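Local coordinates for protein-glutamine gamma-glutamyltransferase 2 (Pagrus major, PDB 1G0D) that probably catalyses the calcium-dependent cross-linking of peptide-bound glutamine to lysine and other primary amines, at residues V591-V597 with T677-K683; N176-E181 with E623-L627; S149-Y154 with K426-G430; L587-P592 with T602-F607; G13-E17 with R29-I33. All coordinates share one frame; numbering follows the deposited sequence.

Interaction 1 (V591-V597 with T677-K683)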
# COMPACT_ATOMS: atom_id res chain seq x y z
N VAL A 591 23.03 -7.95 -12.58
CA VAL A 591 22.89 -9.33 -12.95
C VAL A 591 23.20 -9.34 -14.44
O VAL A 591 22.33 -9.35 -15.28
CB VAL A 591 21.49 -9.82 -12.56
CG1 VAL A 591 20.55 -8.73 -12.66
CG2 VAL A 591 21.08 -10.98 -13.38
N PRO A 592 24.51 -9.31 -14.77
CA PRO A 592 25.10 -9.29 -16.11
C PRO A 592 24.80 -10.40 -17.15
O PRO A 592 24.51 -11.56 -16.81
CB PRO A 592 26.60 -9.17 -15.81
CG PRO A 592 26.73 -9.78 -14.48
CD PRO A 592 25.54 -9.36 -13.73
N GLY A 593 24.86 -10.00 -18.42
CA GLY A 593 24.60 -10.90 -19.52
C GLY A 593 23.12 -11.16 -19.73
O GLY A 593 22.32 -10.96 -18.81
N LYS A 594 22.75 -11.59 -20.94
CA LYS A 594 21.35 -11.90 -21.28
C LYS A 594 20.65 -12.89 -20.33
O LYS A 594 21.18 -13.97 -20.02
CB LYS A 594 21.29 -12.42 -22.72
CG LYS A 594 19.89 -12.75 -23.21
CD LYS A 594 19.69 -12.26 -24.63
CE LYS A 594 18.69 -13.12 -25.41
NZ LYS A 594 19.14 -14.54 -25.67
N ALA A 595 19.46 -12.53 -19.88
CA ALA A 595 18.71 -13.38 -18.97
C ALA A 595 17.69 -14.14 -19.77
O ALA A 595 17.05 -13.57 -20.64
CB ALA A 595 18.01 -12.54 -17.93
N VAL A 596 17.55 -15.42 -19.46
CA VAL A 596 16.61 -16.30 -20.14
C VAL A 596 15.85 -17.15 -19.14
O VAL A 596 16.47 -17.62 -18.20
CB VAL A 596 17.36 -17.24 -21.06
CG1 VAL A 596 16.40 -18.32 -21.58
CG2 VAL A 596 17.99 -16.44 -22.17
N VAL A 597 14.54 -17.36 -19.36
CA VAL A 597 13.70 -18.15 -18.45
C VAL A 597 14.25 -19.53 -18.22
O VAL A 597 14.71 -20.20 -19.16
CB VAL A 597 12.27 -18.38 -18.97
CG1 VAL A 597 11.29 -18.26 -17.82
CG2 VAL A 597 11.96 -17.41 -20.07
N THR A 677 17.10 -3.35 -9.51
CA THR A 677 17.70 -3.33 -10.81
C THR A 677 16.61 -3.88 -11.68
O THR A 677 15.74 -4.60 -11.18
CB THR A 677 18.93 -4.25 -10.86
OG1 THR A 677 19.67 -3.98 -12.06
CG2 THR A 677 18.50 -5.73 -10.82
N THR A 678 16.65 -3.52 -12.96
CA THR A 678 15.71 -3.98 -14.00
C THR A 678 16.44 -5.06 -14.81
O THR A 678 17.57 -4.86 -15.29
CB THR A 678 15.31 -2.87 -15.00
OG1 THR A 678 14.70 -1.77 -14.33
CG2 THR A 678 14.30 -3.39 -15.97
N VAL A 679 15.81 -6.20 -14.94
CA VAL A 679 16.35 -7.30 -15.71
C VAL A 679 15.29 -7.79 -16.71
O VAL A 679 14.22 -8.25 -16.29
CB VAL A 679 16.77 -8.49 -14.75
CG1 VAL A 679 17.41 -9.59 -15.57
CG2 VAL A 679 17.75 -8.00 -13.70
N VAL A 680 15.57 -7.68 -18.02
CA VAL A 680 14.63 -8.17 -19.04
C VAL A 680 14.80 -9.69 -19.27
O VAL A 680 15.84 -10.14 -19.78
CB VAL A 680 14.82 -7.41 -20.36
CG1 VAL A 680 13.74 -7.77 -21.34
CG2 VAL A 680 14.78 -5.93 -20.12
N VAL A 681 13.81 -10.48 -18.86
CA VAL A 681 13.88 -11.93 -19.02
C VAL A 681 13.33 -12.37 -20.38
O VAL A 681 12.18 -12.10 -20.76
CB VAL A 681 13.12 -12.64 -17.87
CG1 VAL A 681 13.14 -14.14 -18.06
CG2 VAL A 681 13.76 -12.31 -16.53
N HIS A 682 14.19 -13.04 -21.14
CA HIS A 682 13.85 -13.48 -22.47
C HIS A 682 13.48 -14.92 -22.57
O HIS A 682 13.55 -15.72 -21.64
CB HIS A 682 15.03 -13.33 -23.44
CG HIS A 682 15.53 -11.93 -23.60
ND1 HIS A 682 14.91 -11.00 -24.42
CD2 HIS A 682 16.58 -11.29 -23.04
CE1 HIS A 682 15.56 -9.85 -24.35
NE2 HIS A 682 16.58 -10.00 -23.53
N LYS A 683 13.12 -15.19 -23.81
CA LYS A 683 12.80 -16.46 -24.37
C LYS A 683 11.49 -16.69 -25.00
O LYS A 683 10.55 -17.22 -24.41
CB LYS A 683 13.14 -17.58 -23.44
CG LYS A 683 14.36 -18.23 -23.99
CD LYS A 683 13.99 -19.45 -24.76
CE LYS A 683 13.40 -20.47 -23.82
NZ LYS A 683 12.18 -21.01 -24.44
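Val-596 and His-682 face each other as a parallel bridge, which sets the short strand 595-596 at the edge of the sheet of the C-terminal Ig-like beta sandwich that contains strand 673-682. The bond from His-682 N to Ala-595 O measures 3.0 Å and is nearly straight (162°). A second backbone bond, from Val-597 N to His-682 O, is modelled less surely.

The tight side lies under Ala-595. Its CB meets Val-679 CG1 at 3.8 Å. That methyl is placed there by a first torsion of -176°, which sets CG1 opposite the backbone N. Farther along, Val-681 CG1 lies 3.7 Å from Val-597 N. Leu-601 touches Ala-595 from strand 601-608, and Leu-627 touches Val-681.

The other side is looser and nearer to solvent. Lys-594 crosses His-682 at about a right angle. Its CE lies over one face of the imidazole, 4.0 Å from the ring centroid, in a CH-pi contact. The Lys-594 ammonium stays away from the ring nitrogens, with NZ 5.6 Å from His-682 NE2. The chemistry implies an edge held by one sure backbone bond and by apolar packing, with the basic side chains meeting through carbon rather than charge.

Interaction 2 (N176-E181 with E623-L627)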
# COMPACT_ATOMS: atom_id res chain seq x y z
N ASN A 176 7.58 -5.42 -4.55
CA ASN A 176 7.17 -6.51 -5.40
C ASN A 176 5.78 -6.94 -4.93
O ASN A 176 5.64 -7.67 -3.94
CB ASN A 176 8.20 -7.64 -5.29
CG ASN A 176 7.76 -8.94 -5.96
OD1 ASN A 176 6.78 -8.97 -6.70
ND2 ASN A 176 8.48 -10.02 -5.69
N TYR A 177 4.74 -6.47 -5.61
CA TYR A 177 3.40 -6.84 -5.20
C TYR A 177 3.19 -8.33 -5.39
O TYR A 177 2.40 -8.94 -4.68
CB TYR A 177 2.35 -6.09 -6.00
CG TYR A 177 2.40 -4.61 -5.79
CD1 TYR A 177 2.30 -4.07 -4.52
CD2 TYR A 177 2.56 -3.74 -6.87
CE1 TYR A 177 2.38 -2.68 -4.32
CE2 TYR A 177 2.64 -2.39 -6.70
CZ TYR A 177 2.55 -1.85 -5.43
OH TYR A 177 2.64 -0.49 -5.30
N GLY A 178 3.91 -8.90 -6.35
CA GLY A 178 3.81 -10.32 -6.62
C GLY A 178 2.43 -10.95 -6.59
O GLY A 178 2.30 -12.05 -6.09
N GLN A 179 1.38 -10.29 -7.10
CA GLN A 179 0.04 -10.89 -7.06
C GLN A 179 -0.13 -12.15 -7.91
O GLN A 179 -1.07 -12.93 -7.69
CB GLN A 179 -1.03 -9.87 -7.45
CG GLN A 179 -0.84 -9.25 -8.79
CD GLN A 179 -0.06 -7.97 -8.71
OE1 GLN A 179 0.72 -7.73 -7.77
NE2 GLN A 179 -0.25 -7.12 -9.71
N PHE A 180 0.77 -12.38 -8.87
CA PHE A 180 0.66 -13.57 -9.72
C PHE A 180 1.68 -14.66 -9.40
O PHE A 180 1.84 -15.60 -10.19
CB PHE A 180 0.75 -13.18 -11.19
CG PHE A 180 -0.29 -12.19 -11.60
CD1 PHE A 180 -1.61 -12.32 -11.16
CD2 PHE A 180 0.05 -11.10 -12.37
CE1 PHE A 180 -2.57 -11.39 -11.47
CE2 PHE A 180 -0.89 -10.16 -12.70
CZ PHE A 180 -2.20 -10.30 -12.24
N GLU A 181 2.36 -14.51 -8.26
CA GLU A 181 3.36 -15.48 -7.79
C GLU A 181 2.60 -16.69 -7.31
O GLU A 181 1.44 -16.59 -6.96
CB GLU A 181 4.20 -14.90 -6.66
CG GLU A 181 5.17 -13.80 -7.11
CD GLU A 181 6.33 -14.28 -7.99
OE1 GLU A 181 7.45 -14.42 -7.44
OE2 GLU A 181 6.15 -14.51 -9.20
N GLU A 623 14.63 -10.70 -3.90
CA GLU A 623 13.37 -11.19 -4.42
C GLU A 623 12.93 -10.42 -5.66
O GLU A 623 13.38 -9.29 -5.89
CB GLU A 623 12.29 -11.09 -3.37
CG GLU A 623 11.64 -9.75 -3.36
CD GLU A 623 10.38 -9.75 -2.57
OE1 GLU A 623 9.50 -10.60 -2.83
OE2 GLU A 623 10.26 -8.89 -1.67
N GLY A 624 12.05 -11.03 -6.44
CA GLY A 624 11.54 -10.38 -7.63
C GLY A 624 10.37 -11.17 -8.20
O GLY A 624 10.49 -12.38 -8.34
N ALA A 625 9.24 -10.50 -8.48
CA ALA A 625 8.07 -11.15 -9.06
C ALA A 625 8.61 -11.74 -10.35
O ALA A 625 9.25 -11.02 -11.12
CB ALA A 625 6.99 -10.12 -9.40
N GLY A 626 8.41 -13.03 -10.56
CA GLY A 626 8.90 -13.62 -11.79
C GLY A 626 10.37 -13.94 -11.88
O GLY A 626 10.79 -14.61 -12.83
N LEU A 627 11.18 -13.45 -10.93
CA LEU A 627 12.64 -13.72 -10.88
C LEU A 627 12.92 -14.75 -9.75
O LEU A 627 13.39 -15.85 -10.03
CB LEU A 627 13.43 -12.43 -10.63
CG LEU A 627 13.48 -11.38 -11.75
CD1 LEU A 627 14.57 -10.33 -11.46
CD2 LEU A 627 13.74 -12.08 -13.08
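Asn-176 and Glu-623 cross at a slant, with the amide and carboxylate planes 67° apart. One weak hydrogen bond joins them. It runs from Asn-176 ND2 to Glu-623 OE1 at 3.1 Å, with an N-H...O angle of only 130°. The other carboxylate oxygen, Glu-623 OE2, is bonded to Thr-250 OG1, which helps to fix the rotation of the group. CG of Asn-176 is anti to its own backbone N, and this carries the amide out to the 623-627 backbone. ND2 comes within 2.9 Å of Ala-625 N there. Both atoms are donors, so this is not a hydrogen bond.

Glu-181 reaches the same loop from another direction. Its chain folds at the second torsion and brings the carboxylate alongside Ala-625. Gly-626 N donates to Glu-181 OE2 at 3.0 Å, from 47° out of the carboxylate plane. The same oxygen forms a salt bridge with Arg-655, so two donors grip it in a buried place. Ala-625 CB rests 4.2 Å from Gly-178 CA.

Both backbones turn sharply. Residues 178-181 form a type I beta turn. On the other side, Leu-627 N bonds back to Gly-624 O, and the backbone angles of Ala-625 and Gly-626 fit a type II turn with glycine in third place. This is the tip of the beta hairpin of strands 619-624 and 628-634. A C-terminal Ig-like domain docked by its hairpin against the catalytic core is consistent with the compact arrangement of this family.

Interaction 3 (S149-Y154 with K426-G430). With SO4 (sulfate ion), chain B.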
# COMPACT_ATOMS: atom_id res chain seq x y z
N SER A 149 -4.72 1.01 -20.64
CA SER A 149 -3.37 1.33 -20.17
C SER A 149 -3.27 1.51 -18.64
O SER A 149 -2.20 1.33 -18.03
CB SER A 149 -2.89 2.58 -20.87
OG SER A 149 -3.14 3.72 -20.07
N LYS A 150 -4.38 1.85 -18.01
CA LYS A 150 -4.39 2.06 -16.58
C LYS A 150 -4.66 0.76 -15.87
O LYS A 150 -4.29 0.60 -14.72
CB LYS A 150 -5.44 3.07 -16.21
CG LYS A 150 -5.14 4.42 -16.74
CD LYS A 150 -6.05 5.39 -16.12
CE LYS A 150 -6.00 6.66 -16.90
NZ LYS A 150 -6.83 7.66 -16.17
N LEU A 151 -5.32 -0.16 -16.55
CA LEU A 151 -5.61 -1.46 -15.95
C LEU A 151 -4.32 -2.28 -15.92
O LEU A 151 -4.12 -3.14 -15.07
CB LEU A 151 -6.70 -2.19 -16.74
CG LEU A 151 -8.11 -1.72 -16.37
CD1 LEU A 151 -9.14 -2.29 -17.35
CD2 LEU A 151 -8.41 -2.16 -14.97
N GLN A 152 -3.42 -1.98 -16.84
CA GLN A 152 -2.15 -2.68 -16.93
C GLN A 152 -1.28 -2.35 -15.73
O GLN A 152 -0.53 -3.20 -15.24
CB GLN A 152 -1.43 -2.27 -18.21
CG GLN A 152 -0.12 -2.92 -18.39
CD GLN A 152 -0.21 -4.42 -18.23
OE1 GLN A 152 -1.13 -5.07 -18.79
NE2 GLN A 152 0.74 -4.99 -17.45
N GLU A 153 -1.37 -1.09 -15.28
CA GLU A 153 -0.61 -0.64 -14.13
C GLU A 153 -1.33 -0.97 -12.84
O GLU A 153 -0.76 -1.56 -11.93
CB GLU A 153 -0.41 0.87 -14.19
CG GLU A 153 0.24 1.46 -12.93
CD GLU A 153 1.68 0.97 -12.69
OE1 GLU A 153 2.29 0.42 -13.63
OE2 GLU A 153 2.21 1.15 -11.56
N TYR A 154 -2.61 -0.61 -12.78
CA TYR A 154 -3.41 -0.83 -11.59
C TYR A 154 -3.95 -2.24 -11.32
O TYR A 154 -4.51 -2.47 -10.26
CB TYR A 154 -4.55 0.16 -11.58
CG TYR A 154 -4.07 1.57 -11.78
CD1 TYR A 154 -2.90 2.01 -11.14
CD2 TYR A 154 -4.79 2.46 -12.59
CE1 TYR A 154 -2.47 3.31 -11.30
CE2 TYR A 154 -4.36 3.77 -12.76
CZ TYR A 154 -3.20 4.18 -12.10
OH TYR A 154 -2.81 5.49 -12.21
N LYS A 426 2.44 6.07 -7.98
CA LYS A 426 3.31 5.78 -9.12
C LYS A 426 2.65 6.11 -10.47
O LYS A 426 1.44 5.95 -10.66
CB LYS A 426 3.77 4.31 -9.14
CG LYS A 426 4.66 3.91 -10.33
CD LYS A 426 5.06 2.45 -10.30
CE LYS A 426 5.52 1.95 -11.67
NZ LYS A 426 4.52 2.29 -12.73
N SER A 427 3.48 6.56 -11.39
CA SER A 427 3.05 6.91 -12.71
C SER A 427 2.78 5.67 -13.57
O SER A 427 3.47 4.67 -13.48
CB SER A 427 4.12 7.72 -13.37
OG SER A 427 3.77 7.87 -14.72
N VAL A 428 1.77 5.78 -14.43
CA VAL A 428 1.41 4.70 -15.30
C VAL A 428 2.48 4.40 -16.32
O VAL A 428 2.56 3.28 -16.85
CB VAL A 428 0.13 5.03 -16.04
CG1 VAL A 428 -0.07 4.03 -17.16
CG2 VAL A 428 -1.03 4.97 -15.09
N TYR A 429 3.30 5.39 -16.62
CA TYR A 429 4.34 5.16 -17.59
C TYR A 429 5.62 5.66 -17.00
O TYR A 429 5.82 6.86 -16.86
CB TYR A 429 4.02 5.90 -18.89
CG TYR A 429 2.99 5.21 -19.73
CD1 TYR A 429 2.95 3.81 -19.83
CD2 TYR A 429 2.02 5.95 -20.39
CE1 TYR A 429 1.97 3.16 -20.57
CE2 TYR A 429 1.02 5.31 -21.14
CZ TYR A 429 1.00 3.92 -21.22
OH TYR A 429 -0.01 3.32 -21.93
N GLY A 430 6.51 4.74 -16.68
CA GLY A 430 7.75 5.12 -16.06
C GLY A 430 7.55 4.87 -14.58
O GLY A 430 6.47 4.43 -14.14
S SO4 B . -6.46 9.15 -12.42
O1 SO4 B . -7.32 9.62 -11.46
O2 SO4 B . -6.89 7.85 -12.80
O3 SO4 B . -6.73 9.98 -13.50
O4 SO4 B . -5.09 9.32 -11.99
O HOH W 1 -0.94 7.06 -11.56
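The salt bridge of Glu-153 and Lys-426 ties helix 148-156 to the loop that joins strands 424-426 and 433-435. Lys-426 NZ lies 2.8 Å from Glu-153 OE2, though as a hydrogen bond the pair is weak. The lysine chain is extended until its last torsion (-51°), which bends NZ back over its own loop. NZ then donates to Ser-427 O at 2.7 Å, almost in line with the carbonyl, and to Gly-430 O at 3.2 Å. One ammonium thus grips both the loop and the helix. Glu-153 OE1 is bonded to Asn-157 ND2, so the buried carboxylate has both the ammonium and the Asn-157 amide as partners.

Val-428 lies against the helix, its two methyls meeting different residues. Its CG2 meets Tyr-154 OH at 3.4 Å, with the two side chains about perpendicular. Its CG1 lies 3.5 Å from Ser-149 O. A water bridges Tyr-154 OH and Lys-426 O, donating to the latter at 2.8 Å.

The extended chain of Lys-150 carries its NZ to a sulfate, probably from the crystallisation liquor. The bond is weak, and Arg-291 and Trp-351 also bind this ion. Ser-427 lies about 5 Å, side chain to side chain, from Glu-434, a probable calcium ligand. The helix packs against the core sheet, where Tyr-154 meets Trp-351 of strand 350-355 edge to face and bonds through its backbone to Thr-290 at the start of strand 290-298.

Interaction 4 (L587-P592 with T602-F607)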
# COMPACT_ATOMS: atom_id res chain seq x y z
N LEU A 587 22.57 0.19 -2.63
CA LEU A 587 23.11 -1.06 -3.15
C LEU A 587 23.28 -1.04 -4.65
O LEU A 587 22.47 -0.47 -5.37
CB LEU A 587 22.20 -2.25 -2.75
CG LEU A 587 21.90 -2.49 -1.25
CD1 LEU A 587 21.16 -3.83 -1.01
CD2 LEU A 587 23.22 -2.47 -0.50
N LEU A 588 24.38 -1.66 -5.10
CA LEU A 588 24.71 -1.81 -6.51
C LEU A 588 24.28 -3.21 -6.84
O LEU A 588 24.93 -4.20 -6.45
CB LEU A 588 26.20 -1.73 -6.74
CG LEU A 588 26.70 -1.19 -8.07
CD1 LEU A 588 27.90 -1.96 -8.45
CD2 LEU A 588 25.65 -1.30 -9.12
N VAL A 589 23.14 -3.30 -7.52
CA VAL A 589 22.63 -4.59 -7.89
C VAL A 589 22.87 -4.75 -9.39
O VAL A 589 22.52 -3.86 -10.18
CB VAL A 589 21.15 -4.68 -7.54
CG1 VAL A 589 20.69 -6.09 -7.67
CG2 VAL A 589 20.94 -4.22 -6.12
N GLN A 590 23.52 -5.86 -9.77
CA GLN A 590 23.85 -6.16 -11.16
C GLN A 590 23.67 -7.64 -11.47
O GLN A 590 24.10 -8.49 -10.72
CB GLN A 590 25.30 -5.80 -11.45
CG GLN A 590 25.69 -4.40 -11.05
CD GLN A 590 27.21 -4.19 -11.05
OE1 GLN A 590 27.75 -3.49 -11.92
NE2 GLN A 590 27.90 -4.77 -10.06
N VAL A 591 23.03 -7.95 -12.58
CA VAL A 591 22.89 -9.33 -12.95
C VAL A 591 23.20 -9.34 -14.44
O VAL A 591 22.33 -9.35 -15.28
CB VAL A 591 21.49 -9.82 -12.56
CG1 VAL A 591 20.55 -8.73 -12.66
CG2 VAL A 591 21.08 -10.98 -13.38
N PRO A 592 24.51 -9.31 -14.77
CA PRO A 592 25.10 -9.29 -16.11
C PRO A 592 24.80 -10.40 -17.15
O PRO A 592 24.51 -11.56 -16.81
CB PRO A 592 26.60 -9.17 -15.81
CG PRO A 592 26.73 -9.78 -14.48
CD PRO A 592 25.54 -9.36 -13.73
N THR A 602 23.50 -15.25 -12.44
CA THR A 602 24.12 -14.71 -11.22
C THR A 602 23.95 -13.20 -11.10
O THR A 602 24.32 -12.42 -11.99
CB THR A 602 25.65 -15.05 -11.15
OG1 THR A 602 25.80 -16.47 -11.21
CG2 THR A 602 26.28 -14.60 -9.84
N ALA A 603 23.37 -12.82 -9.95
CA ALA A 603 23.10 -11.45 -9.55
C ALA A 603 24.16 -11.08 -8.53
O ALA A 603 24.54 -11.89 -7.68
CB ALA A 603 21.69 -11.35 -8.92
N TYR A 604 24.61 -9.83 -8.61
CA TYR A 604 25.68 -9.30 -7.77
C TYR A 604 25.30 -8.05 -7.02
O TYR A 604 24.97 -7.04 -7.64
CB TYR A 604 26.88 -8.97 -8.63
CG TYR A 604 27.46 -10.16 -9.34
CD1 TYR A 604 27.01 -10.53 -10.60
CD2 TYR A 604 28.44 -10.94 -8.73
CE1 TYR A 604 27.51 -11.67 -11.22
CE2 TYR A 604 28.94 -12.08 -9.34
CZ TYR A 604 28.47 -12.45 -10.59
OH TYR A 604 28.94 -13.61 -11.17
N VAL A 605 25.39 -8.07 -5.70
CA VAL A 605 25.08 -6.87 -4.95
C VAL A 605 26.32 -6.47 -4.14
O VAL A 605 27.05 -7.32 -3.66
CB VAL A 605 23.80 -7.08 -4.08
CG1 VAL A 605 23.71 -8.52 -3.66
CG2 VAL A 605 23.76 -6.10 -2.94
N SER A 606 26.55 -5.16 -4.03
CA SER A 606 27.73 -4.66 -3.32
C SER A 606 27.60 -3.23 -2.81
O SER A 606 26.93 -2.41 -3.43
CB SER A 606 28.92 -4.71 -4.28
OG SER A 606 29.18 -3.43 -4.84
N PHE A 607 28.25 -2.90 -1.70
CA PHE A 607 28.23 -1.53 -1.17
C PHE A 607 29.44 -1.29 -0.27
O PHE A 607 30.23 -2.19 -0.03
CB PHE A 607 26.88 -1.22 -0.44
CG PHE A 607 26.85 -1.55 1.04
CD1 PHE A 607 26.98 -0.55 2.00
CD2 PHE A 607 26.58 -2.86 1.47
CE1 PHE A 607 26.86 -0.83 3.36
CE2 PHE A 607 26.45 -3.15 2.83
CZ PHE A 607 26.59 -2.12 3.78
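Leu-588 and Ser-606 form a hydrogen-bonded antiparallel pair. Leu-588 N donates to Ser-606 O at 3.1 Å, and Ser-606 N returns a bond to Leu-588 O, bent to 137°. Gln-590 and Tyr-604 repeat the pattern with shorter bonds. Gln-590 N reaches Tyr-604 O at 2.8 Å, and Tyr-604 N reaches Gln-590 O at 2.6 Å. Leu-588 O also takes a CA-H...O contact from Val-605 CA at 3.1 Å. Val-589 O takes no part in this ladder and accepts a weak bond from Thr-677 OG1.

Strand 588-590 is an edge of a three-stranded sheet in the Ig-like beta sandwich. Val-589 and Val-605 share the inner face, where Val-589 touches Leu-661 of the opposing sheet. Leu-587 lies beside Val-605, pointing the same way, with Leu-587 CD1 4.0 Å from Val-605 CG2. Leu-588, Gln-590, Tyr-604 and Ser-606 take the other, more exposed face.

The ladder stops at Pro-592, which has no N-H to give. Its CD lies 3.7 Å from Thr-602 O and comes to the edge of the Tyr-604 ring. Along its other edge, strand 601-608 bonds to strand 644-651 through Ala-603 with Leu-649, Val-605 with Val-647 and Phe-607 with Val-645. Thr-602 OG1 is bonded to Ser-650 OG.

Interaction 5 (G13-E17 with R29-I33)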
# COMPACT_ATOMS: atom_id res chain seq x y z
N GLY A 13 -11.13 -28.18 -19.08
CA GLY A 13 -11.37 -26.77 -18.83
C GLY A 13 -10.66 -25.82 -19.75
O GLY A 13 -10.90 -24.63 -19.73
N ARG A 14 -9.78 -26.36 -20.58
CA ARG A 14 -9.01 -25.57 -21.51
C ARG A 14 -8.48 -24.32 -20.79
O ARG A 14 -8.76 -23.19 -21.19
CB ARG A 14 -9.88 -25.20 -22.71
CG ARG A 14 -10.81 -26.36 -23.21
CD ARG A 14 -11.47 -26.15 -24.59
NE ARG A 14 -11.36 -24.77 -25.08
CZ ARG A 14 -10.50 -24.37 -26.01
NH1 ARG A 14 -9.64 -25.23 -26.56
NH2 ARG A 14 -10.46 -23.11 -26.36
N SER A 15 -7.69 -24.52 -19.73
CA SER A 15 -7.15 -23.42 -18.96
C SER A 15 -6.05 -22.63 -19.62
O SER A 15 -5.91 -21.45 -19.35
CB SER A 15 -6.64 -23.91 -17.64
OG SER A 15 -5.97 -25.12 -17.81
N HIS A 16 -5.24 -23.26 -20.44
CA HIS A 16 -4.17 -22.52 -21.11
C HIS A 16 -4.79 -21.43 -21.99
O HIS A 16 -4.25 -20.33 -22.15
CB HIS A 16 -3.38 -23.48 -21.98
CG HIS A 16 -2.26 -24.14 -21.27
ND1 HIS A 16 -2.43 -25.29 -20.52
CD2 HIS A 16 -0.95 -23.81 -21.16
CE1 HIS A 16 -1.28 -25.63 -19.97
NE2 HIS A 16 -0.36 -24.75 -20.35
N GLU A 17 -5.94 -21.77 -22.57
CA GLU A 17 -6.66 -20.90 -23.46
C GLU A 17 -7.57 -19.92 -22.75
O GLU A 17 -7.49 -18.71 -22.98
CB GLU A 17 -7.47 -21.77 -24.44
CG GLU A 17 -6.59 -22.72 -25.27
CD GLU A 17 -6.55 -24.18 -24.76
OE1 GLU A 17 -6.66 -24.41 -23.54
OE2 GLU A 17 -6.42 -25.10 -25.61
N ARG A 29 -1.50 -21.99 -15.40
CA ARG A 29 -1.98 -22.47 -16.70
C ARG A 29 -2.68 -23.79 -16.61
O ARG A 29 -3.53 -24.12 -17.45
CB ARG A 29 -0.82 -22.69 -17.63
CG ARG A 29 -0.46 -21.48 -18.35
CD ARG A 29 0.97 -21.53 -18.71
NE ARG A 29 1.57 -20.26 -18.35
CZ ARG A 29 2.37 -19.57 -19.14
NH1 ARG A 29 2.88 -18.40 -18.72
NH2 ARG A 29 2.67 -20.05 -20.35
N GLU A 30 -2.31 -24.57 -15.60
CA GLU A 30 -2.89 -25.88 -15.40
C GLU A 30 -4.23 -25.89 -14.70
O GLU A 30 -4.87 -26.94 -14.65
CB GLU A 30 -1.90 -26.77 -14.65
CG GLU A 30 -0.45 -26.72 -15.19
CD GLU A 30 -0.34 -26.91 -16.72
OE1 GLU A 30 -1.17 -27.65 -17.32
OE2 GLU A 30 0.61 -26.32 -17.32
N ARG A 31 -4.67 -24.76 -14.16
CA ARG A 31 -6.00 -24.73 -13.55
C ARG A 31 -6.79 -23.55 -14.09
O ARG A 31 -6.23 -22.46 -14.29
CB ARG A 31 -5.95 -24.68 -12.03
CG ARG A 31 -4.93 -23.75 -11.47
CD ARG A 31 -5.08 -23.74 -9.94
NE ARG A 31 -4.19 -22.75 -9.32
CZ ARG A 31 -4.37 -22.25 -8.11
NH1 ARG A 31 -3.51 -21.35 -7.64
NH2 ARG A 31 -5.40 -22.66 -7.38
N LEU A 32 -8.09 -23.76 -14.31
CA LEU A 32 -8.96 -22.74 -14.86
C LEU A 32 -9.23 -21.60 -13.90
O LEU A 32 -9.88 -21.79 -12.88
CB LEU A 32 -10.29 -23.37 -15.30
CG LEU A 32 -11.35 -22.48 -15.98
CD1 LEU A 32 -10.87 -21.95 -17.32
CD2 LEU A 32 -12.60 -23.31 -16.19
N ILE A 33 -8.69 -20.42 -14.21
CA ILE A 33 -8.90 -19.21 -13.42
C ILE A 33 -9.51 -18.18 -14.40
O ILE A 33 -8.86 -17.68 -15.31
CB ILE A 33 -7.60 -18.69 -12.86
CG1 ILE A 33 -6.87 -19.82 -12.15
CG2 ILE A 33 -7.91 -17.53 -11.95
CD1 ILE A 33 -5.44 -19.54 -11.83
O HOH W 2 2.19 -24.48 -18.64
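His-16 leans across Arg-29, and its ring can be followed atom by atom. The first torsion (-88°) swings CG from CB toward the 29-33 loop. CG passes 4.0 Å from Arg-29 O. ND1 is 3.5 Å from the same carbonyl oxygen, but the angle is too poor for a hydrogen bond. On the other side of the ring, CD2 runs beside Arg-29 CG. At the far end, NE2 lies 3.4 Å from Arg-29 CB, which sits over one face of the imidazole, toward its rim. This is a CH-pi contact, with Arg-29 CB 3.7 Å from the centroid of the His-16 ring. The ring edge at CE1 faces the Glu-30 carboxylate, with OE2 near the ring plane and 3.3 Å from CE1, and the two planes are 63° apart. A water bonds to NE2 and donates to Glu-30 OE2, so it also links the acid to the ring. The nearby carboxylate would probably favour a protonated imidazole.

The direct bond belongs to Ser-15. Its OG donates to Arg-29 O at 2.7 Å. This hydroxyl is at the first turn of helix 15-21, just after Arg-14 in the N-cap position. Deeper in, Leu-32 CD1 lies 3.6 Å from Gly-13 O, and the side chain touches Phe-40, Ile-42 and Phe-130. Arg-31 points away and forms a salt bridge with Asp-186.

The two segments are the ends of a connection between strands 8-12 and 33-35, which belong to different sheets. Helix and return loop close on each other as a crossover between the sheets of the N-terminal beta sandwich.

Overall arrangement
Interactions 1 and 4 lie in the C-terminal Ig-like domain and share Val-591 and Pro-592. The chain leaves one sheet at strand 588-590 and joins the other at 595-596. Each contact is bonded within its own sheet, and side-chain packing joins the two sheets. Interaction 2 touches interaction 1 through Leu-627 and Val-681. It is the fully buried contact of the five, and it joins that domain to the catalytic core with carboxylates and an amide. Interaction 3, about 17 Å from it between centres, is partly buried and rests on a salt bridge. Interaction 5 is a surface contact in the N-terminal domain, with water at its rim, about 37 Å from interaction 4 between centres.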